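Local atomic coordinates of xyloglucan-specific endo-beta-1,4-glucanase BoGH9A (Bacteroides ovatus, PDB entry 6DHT), a protein that cleaves the β-1,4-glucan backbone of xyloglucan internally, releasing xyloglucan oligosaccharides. Residues Y175-G180 and S264-L269; E312-Q317 and T336-E341. All coordinates share one frame; numbering follows the deposited sequence.

Contact 1 of 2, residues Y175-G180 and S264-L269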
loop_
_atom_site.group_PDB
_atom_site.type_symbol
_atom_site.label_atom_id
_atom_site.label_comp_id
_atom_site.label_asym_id
_atom_site.label_seq_id
_atom_site.Cartn_x
_atom_site.Cartn_y
_atom_site.Cartn_z
ATOM N N TYR A 175 -6.413 6.658 -11.828
ATOM C CA TYR A 175 -6.558 5.366 -12.485
ATOM C C TYR A 175 -7.479 4.451 -11.684
ATOM O O TYR A 175 -7.259 4.245 -10.480
ATOM C CB TYR A 175 -5.208 4.683 -12.588
ATOM C CG TYR A 175 -4.087 5.496 -13.239
ATOM C CD1 TYR A 175 -3.428 6.500 -12.531
ATOM C CD2 TYR A 175 -3.640 5.235 -14.545
ATOM C CE1 TYR A 175 -2.375 7.232 -13.085
ATOM C CE2 TYR A 175 -2.598 5.967 -15.108
ATOM C CZ TYR A 175 -1.965 6.960 -14.380
ATOM O OH TYR A 175 -0.906 7.681 -14.938
ATOM N N ILE A 176 -8.489 3.874 -12.322
ATOM C CA ILE A 176 -9.465 3.049 -11.622
ATOM C C ILE A 176 -8.868 1.733 -11.096
ATOM O O ILE A 176 -9.149 1.313 -9.963
ATOM C CB ILE A 176 -10.677 2.755 -12.545
ATOM C CG1 ILE A 176 -11.558 4.000 -12.729
ATOM C CG2 ILE A 176 -11.528 1.632 -11.957
ATOM C CD1 ILE A 176 -12.285 4.474 -11.477
ATOM N N VAL A 177 -8.032 1.078 -11.879
ATOM C CA VAL A 177 -7.451 -0.186 -11.443
ATOM C C VAL A 177 -6.640 0.036 -10.182
ATOM O O VAL A 177 -6.843 -0.648 -9.148
ATOM C CB VAL A 177 -6.621 -0.832 -12.555
ATOM C CG1 VAL A 177 -5.709 -1.926 -12.029
ATOM C CG2 VAL A 177 -7.554 -1.384 -13.629
ATOM N N ASN A 178 -5.724 0.994 -10.225
ATOM C CA ASN A 178 -4.814 1.142 -9.111
ATOM C C ASN A 178 -5.523 1.691 -7.882
ATOM O O ASN A 178 -5.256 1.242 -6.756
ATOM C CB ASN A 178 -3.656 2.047 -9.496
ATOM C CG ASN A 178 -2.471 1.848 -8.605
ATOM O OD1 ASN A 178 -2.104 0.713 -8.305
ATOM N ND2 ASN A 178 -1.894 2.939 -8.133
ATOM N N SER A 179 -6.439 2.634 -8.044
ATOM C CA SER A 179 -7.068 3.201 -6.860
ATOM C C SER A 179 -8.110 2.246 -6.264
ATOM O O SER A 179 -8.247 2.202 -5.049
ATOM C CB SER A 179 -7.612 4.608 -7.116
ATOM O OG SER A 179 -8.703 4.598 -7.994
ATOM N N GLY A 180 -8.792 1.477 -7.105
ATOM C CA GLY A 180 -9.715 0.463 -6.656
ATOM C C GLY A 180 -9.003 -0.609 -5.865
ATOM O O GLY A 180 -9.464 -1.003 -4.791
ATOM N N SER A 264 -12.388 -0.766 -19.576
ATOM C CA SER A 264 -11.643 -2.027 -19.518
ATOM C C SER A 264 -12.321 -2.995 -18.554
ATOM O O SER A 264 -13.038 -2.580 -17.651
ATOM C CB SER A 264 -10.204 -1.798 -19.087
ATOM O OG SER A 264 -10.158 -1.376 -17.732
ATOM N N VAL A 265 -12.083 -4.283 -18.769
ATOM C CA VAL A 265 -12.703 -5.315 -17.953
ATOM C C VAL A 265 -12.137 -5.258 -16.537
ATOM O O VAL A 265 -12.880 -5.428 -15.569
ATOM C CB VAL A 265 -12.506 -6.715 -18.583
ATOM C CG1 VAL A 265 -11.044 -7.104 -18.661
ATOM C CG2 VAL A 265 -13.316 -7.745 -17.856
ATOM N N THR A 266 -10.847 -4.959 -16.425
ATOM C CA THR A 266 -10.203 -4.886 -15.111
ATOM C C THR A 266 -10.678 -3.649 -14.333
ATOM O O THR A 266 -10.932 -3.719 -13.135
ATOM C CB THR A 266 -8.694 -4.895 -15.254
ATOM O OG1 THR A 266 -8.319 -3.967 -16.279
ATOM C CG2 THR A 266 -8.216 -6.277 -15.627
ATOM N N ALA A 267 -10.832 -2.518 -15.001
ATOM C CA ALA A 267 -11.431 -1.360 -14.341
ATOM C C ALA A 267 -12.824 -1.664 -13.818
ATOM O O ALA A 267 -13.180 -1.318 -12.683
ATOM C CB ALA A 267 -11.458 -0.155 -15.275
ATOM N N ALA A 268 -13.639 -2.289 -14.663
ATOM C CA ALA A 268 -14.986 -2.618 -14.281
ATOM C C ALA A 268 -15.010 -3.552 -13.073
ATOM O O ALA A 268 -15.803 -3.360 -12.167
ATOM C CB ALA A 268 -15.725 -3.248 -15.448
ATOM N N LEU A 269 -14.138 -4.552 -13.091
ATOM C CA LEU A 269 -14.118 -5.527 -12.000
ATOM C C LEU A 269 -13.533 -4.969 -10.693
ATOM O O LEU A 269 -14.072 -5.230 -9.624
ATOM C CB LEU A 269 -13.386 -6.788 -12.421
ATOM C CG LEU A 269 -14.150 -7.593 -13.476
ATOM C CD1 LEU A 269 -13.270 -8.648 -14.043
ATOM C CD2 LEU A 269 -15.394 -8.209 -12.872
#
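A267, which I176 and V177 pack against, gives its backbone N-H to S264 OG. This oxygen is gripped twice, because it is also hydrogen-bonded to H238 ND1. The bond from A267 N to S264 OG is 3.0 Å long, with an angle of 152° at the hydrogen. It makes S264 the N-cap of helix 265-281. Helix 176-192 begins beside it. The two short helix segments run roughly parallel, at 30°, with their axes 8.6 Å apart. Both helices lie in the family 9 catalytic domain, an (alpha/alpha)6 barrel. The small A267 side chain is consistent with the close approach of the backbones, the CA atoms of V177 and A267 being 5.1 Å apart.

I176 touches with its CG2 methyl. That methyl is anti to the backbone N (CG1 at chi1 -73°), and this sends it to A267. I176 CG2 lies 3.8 Å from A267 CB and 3.5 Å from A267 O. The rest of the I176 chain leads away, and I176 also packs on W224 and M225 of helix 213-226. V177 uses CG2, the methyl beside its own backbone N. V177 CG2 sits 3.7 Å from A267 N and reaches T266 OG1 at 3.8 Å. The V177 and T266 side chains meet at a slant.

The first turn of helix 176-192 is tied at Y175 O. Y175 O accepts from S179 N and S179 OG on opposite faces of its plane, S179 OG lying 2.9 Å from Y175 O. Y175 OH in turn bonds to D171, a predicted active-site residue.

All the touching residues are buried. The contact is mainly the CG2 methyls of I176 and V177 laid on A267, its backbone and the T266 side chain. The fit therefore rests on shape, while the polar bonds lie within each helix start and to H238, which is bonded to both.

Contact 2 of 2, residues E312-Q317 and T336-E341. With CA (calcium ion), chain C.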
loop_
_atom_site.group_PDB
_atom_site.type_symbol
_atom_site.label_atom_id
_atom_site.label_comp_id
_atom_site.label_asym_id
_atom_site.label_seq_id
_atom_site.Cartn_x
_atom_site.Cartn_y
_atom_site.Cartn_z
ATOM N N GLU A 312 -12.826 -9.976 -22.101
ATOM C CA GLU A 312 -11.460 -9.910 -22.623
ATOM C C GLU A 312 -11.102 -8.502 -23.093
ATOM O O GLU A 312 -10.124 -8.312 -23.811
ATOM C CB GLU A 312 -11.264 -10.944 -23.740
ATOM C CG GLU A 312 -11.514 -12.381 -23.277
ATOM C CD GLU A 312 -10.816 -13.433 -24.126
ATOM O OE1 GLU A 312 -10.319 -13.101 -25.220
ATOM O OE2 GLU A 312 -10.765 -14.603 -23.693
ATOM N N ALA A 313 -11.909 -7.530 -22.670
ATOM C CA ALA A 313 -11.697 -6.118 -22.969
ATOM C C ALA A 313 -10.552 -5.517 -22.153
ATOM O O ALA A 313 -10.765 -4.627 -21.320
ATOM C CB ALA A 313 -12.972 -5.356 -22.706
ATOM N N TYR A 314 -9.345 -5.988 -22.427
ATOM C CA TYR A 314 -8.143 -5.498 -21.762
ATOM C C TYR A 314 -7.773 -4.096 -22.219
ATOM O O TYR A 314 -8.166 -3.656 -23.311
ATOM C CB TYR A 314 -6.983 -6.441 -22.041
ATOM C CG TYR A 314 -7.339 -7.890 -21.820
ATOM C CD1 TYR A 314 -8.021 -8.292 -20.676
ATOM C CD2 TYR A 314 -7.016 -8.853 -22.764
ATOM C CE1 TYR A 314 -8.353 -9.616 -20.477
ATOM C CE2 TYR A 314 -7.341 -10.175 -22.574
ATOM C CZ TYR A 314 -8.008 -10.556 -21.432
ATOM O OH TYR A 314 -8.331 -11.880 -21.251
ATOM N N TYR A 315 -7.000 -3.403 -21.388
ATOM C CA TYR A 315 -6.511 -2.085 -21.730
ATOM C C TYR A 315 -5.134 -2.241 -22.312
ATOM O O TYR A 315 -4.171 -2.499 -21.592
ATOM C CB TYR A 315 -6.429 -1.148 -20.519
ATOM C CG TYR A 315 -6.036 0.258 -20.936
ATOM C CD1 TYR A 315 -6.983 1.114 -21.470
ATOM C CD2 TYR A 315 -4.738 0.720 -20.796
ATOM C CE1 TYR A 315 -6.649 2.396 -21.867
ATOM C CE2 TYR A 315 -4.391 1.999 -21.193
ATOM C CZ TYR A 315 -5.354 2.831 -21.733
ATOM O OH TYR A 315 -5.038 4.107 -22.136
ATOM N N ASN A 316 -5.046 -2.102 -23.632
ATOM C CA ASN A 316 -3.765 -2.083 -24.325
ATOM C C ASN A 316 -3.553 -0.705 -24.929
ATOM O O ASN A 316 -4.264 -0.312 -25.860
ATOM C CB ASN A 316 -3.721 -3.148 -25.424
ATOM C CG ASN A 316 -2.335 -3.334 -25.989
ATOM O OD1 ASN A 316 -1.694 -2.374 -26.398
ATOM N ND2 ASN A 316 -1.848 -4.568 -25.977
ATOM N N GLN A 317 -2.580 0.027 -24.399
ATOM C CA GLN A 317 -2.427 1.428 -24.766
ATOM C C GLN A 317 -1.843 1.564 -26.167
ATOM O O GLN A 317 -2.243 2.441 -26.928
ATOM C CB GLN A 317 -1.533 2.161 -23.769
ATOM C CG GLN A 317 -1.650 3.663 -23.879
ATOM C CD GLN A 317 -1.411 4.347 -22.551
ATOM O OE1 GLN A 317 -2.356 4.677 -21.835
ATOM N NE2 GLN A 317 -0.159 4.571 -22.227
ATOM N N THR A 336 -3.725 -8.835 -19.165
ATOM C CA THR A 336 -4.512 -9.749 -20.003
ATOM C C THR A 336 -5.029 -10.957 -19.227
ATOM O O THR A 336 -5.538 -11.913 -19.815
ATOM C CB THR A 336 -3.700 -10.252 -21.216
ATOM O OG1 THR A 336 -2.502 -10.894 -20.767
ATOM C CG2 THR A 336 -3.347 -9.101 -22.124
ATOM N N HIS A 337 -4.912 -10.896 -17.903
ATOM C CA HIS A 337 -5.358 -11.973 -17.021
ATOM C C HIS A 337 -6.343 -11.403 -16.011
ATOM O O HIS A 337 -5.945 -10.851 -14.985
ATOM C CB HIS A 337 -4.175 -12.628 -16.310
ATOM C CG HIS A 337 -3.215 -13.319 -17.228
ATOM N ND1 HIS A 337 -2.131 -12.681 -17.791
ATOM C CD2 HIS A 337 -3.173 -14.596 -17.676
ATOM C CE1 HIS A 337 -1.462 -13.534 -18.547
ATOM N NE2 HIS A 337 -2.075 -14.703 -18.497
ATOM N N ALA A 338 -7.627 -11.553 -16.306
ATOM C CA ALA A 338 -8.689 -10.977 -15.490
ATOM C C ALA A 338 -9.341 -11.974 -14.514
ATOM O O ALA A 338 -10.295 -11.625 -13.808
ATOM C CB ALA A 338 -9.744 -10.355 -16.389
ATOM N N ASP A 339 -8.849 -13.207 -14.467
ATOM C CA ASP A 339 -9.483 -14.208 -13.595
ATOM C C ASP A 339 -9.489 -13.752 -12.139
ATOM O O ASP A 339 -10.483 -13.945 -11.424
ATOM C CB ASP A 339 -8.769 -15.564 -13.673
ATOM C CG ASP A 339 -9.129 -16.360 -14.928
ATOM O OD1 ASP A 339 -10.028 -15.936 -15.684
ATOM O OD2 ASP A 339 -8.516 -17.429 -15.140
ATOM N N ASP A 340 -8.379 -13.156 -11.708
ATOM C CA ASP A 340 -8.253 -12.745 -10.303
ATOM C C ASP A 340 -9.187 -11.597 -9.943
ATOM O O ASP A 340 -9.732 -11.549 -8.834
ATOM C CB ASP A 340 -6.804 -12.396 -9.947
ATOM C CG ASP A 340 -6.155 -11.436 -10.938
ATOM O OD1 ASP A 340 -5.875 -11.845 -12.089
ATOM O OD2 ASP A 340 -5.883 -10.270 -10.570
ATOM N N GLU A 341 -9.414 -10.682 -10.884
ATOM C CA GLU A 341 -10.349 -9.591 -10.676
ATOM C C GLU A 341 -11.791 -10.148 -10.666
ATOM O O GLU A 341 -12.628 -9.702 -9.890
ATOM C CB GLU A 341 -10.164 -8.495 -11.745
ATOM C CG GLU A 341 -8.869 -7.654 -11.605
ATOM C CD GLU A 341 -7.626 -8.314 -12.175
ATOM O OE1 GLU A 341 -7.722 -9.415 -12.764
ATOM O OE2 GLU A 341 -6.521 -7.736 -12.031
HETATM CA CA CA C . -5.239 -9.662 -12.984
HETATM O O HOH W 1 -8.388 -12.859 -18.774
HETATM O O HOH W 2 -3.153 -10.698 -13.788
#
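Y314 lies against T336 at the start of a calcium-binding loop, which runs through T336-A338 into helix 339-353. The tight part is the tyrosine ring. T336 CA stands 3.6 Å from the centroid of the Y314 ring, almost exactly on the ring normal, a CH-pi contact. The opposite face is covered by E312 O, 3.3 Å above the plane of the Y314 ring. The ring is thus sandwiched between two backbone groups, which probably limits its rotation. Y314 CG is anti to its carbonyl carbon, beside the backbone N (chi1 -48°), which lays the ring over T336. T336 CG2 adds a contact of 3.7 Å to Y314 CD2, the two side chains crossing at about a right angle.

The ring edge and the hydroxyl end are looser. A338 CB is a more distant 4.4 Å from Y314 CE1. T336 is itself exposed, although its CA is packed. At the hydroxyl end a water joins the segments: it is 2.7 Å from Y314 OH and accepts from A338 N at 2.9 Å. Replacing Y314 by an alanine is likely to uncover T336 CA and E312 O and leave this water without its hydroxyl partner.

Beyond the loop, calcium is bound by H337 O and by both carboxylate oxygens of D340 and of E341. D335, G376 and a second water complete the site. The peptide between H337 and A338 serves both sides: its N-H goes to the water bonded to Y314 OH, and its carbonyl oxygen, H337 O, binds calcium at 2.4 Å.

In the fold
The two contacts follow one another along the chain, so neither nests in nor crosses the other. Contact 1 closes first. It brings the start of helix 176-192 against the start of helix 265-281, across 83 residues that include helix 213-226 and strands 239-241 and 259-260. Helix 292-309 then leads to contact 2, a short closure of 18 residues around helix 317-321. It sets the 312-317 loop on the start of helix 339-353. The contacts touch directly. V265 N probably bonds to A313 O, and L269 packs on E341. Helix 265-281 is therefore shared ground, joining the first helix pair to the calcium loop.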